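Local coordinates for MOSUB1, transcription cofactor (Magnaporthe oryzae, PDB 4AGH), which binds single-stranded DNA and, as a member of the PC4 family, probably acts as a transcriptional coactivator, at the interface of chains A and B. Numbering follows the deposited sequence. Chains: chain A/B, MOSUB1, transcription cofactor.

The interface of chains A and B. Residues chain A 59, 66, 68, 91, 94-95; chain B 104-105, 108, 113, 115.
The phenol oxygen OH of A:Tyr94 donates a hydrogen bond of 2.7 Å to the side-chain amide oxygen OD1 of B:Asn105, tying helix 91-110 of one subunit to the same helix of the other. The acceptor lies at the edge of the tyrosine ring, in its plane, while the ring stands steeply to the amide (76° between planes) and the hydroxyl sits tilted from the carbonyl plane. With CG anti to its backbone N (chi1 173°), A:Tyr94 reaches across to the partner helix. There its OH also meets the branch methyl CG2 of B:Ile104, and its CE2 lies 3.5 Å from CD1 of B:Leu108. On the ring's own side of the interface, CG1 of A:Ile68 packs over one face, toward the rim, and may help to hold the ring's rotation. The same contacts recur with the chains exchanged, as expected of the two-fold dimer typical of PC4 proteins.

B:Leu108 packs against A:Tyr94, A:Ile68 and A:Ile59. CD1 is shared between the A:Tyr94 ring and the A:Ile68 side chain, whose CD1 is 3.9 Å from it, while CD2 turns toward the terminal methyls of A:Ile68 and A:Ile59. Further along, the branch methyl CG2 of A:Thr95 touches CD1 of B:Ile115 at 3.6 Å.

Beyond the helix end, the imidazole of B:His113 lies against A:Val91. Methyl CG2 of the valine sits over the centre of the ring, 3.8 Å from its centroid, in a CH-pi contact. The carboxylate of A:Asp66 stands nearly perpendicular to the imidazole (86°), its CG 3.6 Å from CE1 of B:His113; the approach of OD2 to the same carbon is too close to be trusted. A water also bridges the backbone N of A:Asp66 (2.8 Å) and NE2 of B:His113 (3.1 Å). The other ring nitrogen, ND1, makes a weak hydrogen bond to the backbone O of B:Leu108.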
loop_
_atom_site.group_PDB
_atom_site.type_symbol
_atom_site.label_atom_id
_atom_site.label_comp_id
_atom_site.label_asym_id
_atom_site.label_seq_id
_atom_site.Cartn_x
_atom_site.Cartn_y
_atom_site.Cartn_z
ATOM N N ILE A 59 -9.251 -4.990 -5.135
ATOM C CA ILE A 59 -9.420 -6.177 -4.311
ATOM C C ILE A 59 -9.676 -7.370 -5.209
ATOM O O ILE A 59 -10.599 -7.344 -6.035
ATOM C CB ILE A 59 -10.605 -6.018 -3.343
ATOM C CG1 ILE A 59 -10.354 -4.837 -2.400
ATOM C CG2 ILE A 59 -10.805 -7.287 -2.536
ATOM C CD1 ILE A 59 -11.599 -4.389 -1.664
ATOM N N ASP A 66 -9.295 -12.859 0.247
ATOM C CA ASP A 66 -9.258 -11.553 -0.392
ATOM C C ASP A 66 -7.890 -10.892 -0.250
ATOM O O ASP A 66 -7.216 -11.061 0.766
ATOM C CB ASP A 66 -10.330 -10.640 0.204
ATOM C CG ASP A 66 -11.734 -11.144 -0.070
ATOM O OD1 ASP A 66 -12.127 -11.155 -1.251
ATOM O OD2 ASP A 66 -12.430 -11.542 0.887
ATOM N N ILE A 68 -5.660 -7.114 -1.041
ATOM C CA ILE A 68 -5.703 -5.708 -1.377
ATOM C C ILE A 68 -4.453 -5.429 -2.197
ATOM O O ILE A 68 -3.333 -5.447 -1.681
ATOM C CB ILE A 68 -5.733 -4.799 -0.129
ATOM C CG1 ILE A 68 -7.023 -5.006 0.691
ATOM C CG2 ILE A 68 -5.627 -3.340 -0.535
ATOM C CD1 ILE A 68 -6.998 -6.242 1.595
ATOM N N VAL A 91 -5.601 -9.495 4.089
ATOM C CA VAL A 91 -6.472 -8.632 4.860
ATOM C C VAL A 91 -5.804 -8.253 6.176
ATOM O O VAL A 91 -5.886 -7.106 6.601
ATOM C CB VAL A 91 -7.835 -9.299 5.084
ATOM C CG1 VAL A 91 -8.682 -8.501 6.069
ATOM C CG2 VAL A 91 -8.548 -9.447 3.737
ATOM N N TYR A 94 -3.294 -5.656 5.562
ATOM C CA TYR A 94 -3.978 -4.401 5.278
ATOM C C TYR A 94 -4.494 -3.756 6.570
ATOM O O TYR A 94 -4.322 -2.546 6.770
ATOM C CB TYR A 94 -5.116 -4.619 4.282
ATOM C CG TYR A 94 -5.993 -3.410 4.064
ATOM C CD1 TYR A 94 -5.557 -2.340 3.289
ATOM C CD2 TYR A 94 -7.264 -3.347 4.613
ATOM C CE1 TYR A 94 -6.356 -1.237 3.084
ATOM C CE2 TYR A 94 -8.079 -2.245 4.408
ATOM C CZ TYR A 94 -7.622 -1.196 3.643
ATOM O OH TYR A 94 -8.428 -0.101 3.441
ATOM N N THR A 95 -5.091 -4.548 7.457
ATOM C CA THR A 95 -5.571 -3.986 8.722
ATOM C C THR A 95 -4.422 -3.503 9.622
ATOM O O THR A 95 -4.563 -2.513 10.341
ATOM C CB THR A 95 -6.518 -4.945 9.474
ATOM O OG1 THR A 95 -5.821 -6.145 9.835
ATOM C CG2 THR A 95 -7.708 -5.303 8.585
ATOM N N ILE B 104 -12.783 1.035 0.238
ATOM C CA ILE B 104 -12.083 -0.247 0.279
ATOM C C ILE B 104 -12.556 -1.036 1.488
ATOM O O ILE B 104 -12.863 -2.228 1.386
ATOM C CB ILE B 104 -10.565 -0.042 0.400
ATOM C CG1 ILE B 104 -10.024 0.569 -0.891
ATOM C CG2 ILE B 104 -9.868 -1.372 0.715
ATOM C CD1 ILE B 104 -8.625 1.167 -0.723
ATOM N N ASN B 105 -12.629 -0.360 2.631
ATOM C CA ASN B 105 -13.106 -0.988 3.860
ATOM C C ASN B 105 -14.533 -1.512 3.711
ATOM O O ASN B 105 -14.840 -2.607 4.179
ATOM C CB ASN B 105 -13.039 -0.028 5.059
ATOM C CG ASN B 105 -11.619 0.285 5.484
ATOM O OD1 ASN B 105 -10.660 -0.296 4.973
ATOM N ND2 ASN B 105 -11.478 1.208 6.431
ATOM N N LEU B 108 -14.512 -4.680 1.769
ATOM C CA LEU B 108 -14.004 -5.786 2.592
ATOM C C LEU B 108 -15.034 -6.254 3.638
ATOM O O LEU B 108 -15.153 -7.452 3.901
ATOM C CB LEU B 108 -12.672 -5.410 3.258
ATOM C CG LEU B 108 -11.481 -5.261 2.299
ATOM C CD1 LEU B 108 -10.269 -4.665 3.032
ATOM C CD2 LEU B 108 -11.113 -6.620 1.701
ATOM N N HIS B 113 -15.155 -9.315 6.203
ATOM C CA HIS B 113 -14.038 -8.950 7.073
ATOM C C HIS B 113 -14.379 -7.837 8.047
ATOM O O HIS B 113 -14.969 -6.823 7.672
ATOM C CB HIS B 113 -12.809 -8.580 6.237
ATOM C CG HIS B 113 -12.370 -9.681 5.335
ATOM N ND1 HIS B 113 -12.628 -9.692 3.983
ATOM C CD2 HIS B 113 -11.736 -10.855 5.603
ATOM C CE1 HIS B 113 -12.158 -10.806 3.450
ATOM N NE2 HIS B 113 -11.610 -11.523 4.418
ATOM N N ILE B 115 -13.481 -4.739 9.805
ATOM C CA ILE B 115 -12.549 -3.629 9.614
ATOM C C ILE B 115 -12.979 -2.437 10.466
ATOM O O ILE B 115 -14.151 -2.063 10.475
ATOM C CB ILE B 115 -12.513 -3.162 8.141
ATOM C CG1 ILE B 115 -12.373 -4.345 7.172
ATOM C CG2 ILE B 115 -11.415 -2.126 7.941
ATOM C CD1 ILE B 115 -10.986 -4.937 7.096
HETATM O O HOH W 1 -9.615 -13.392 3.002
#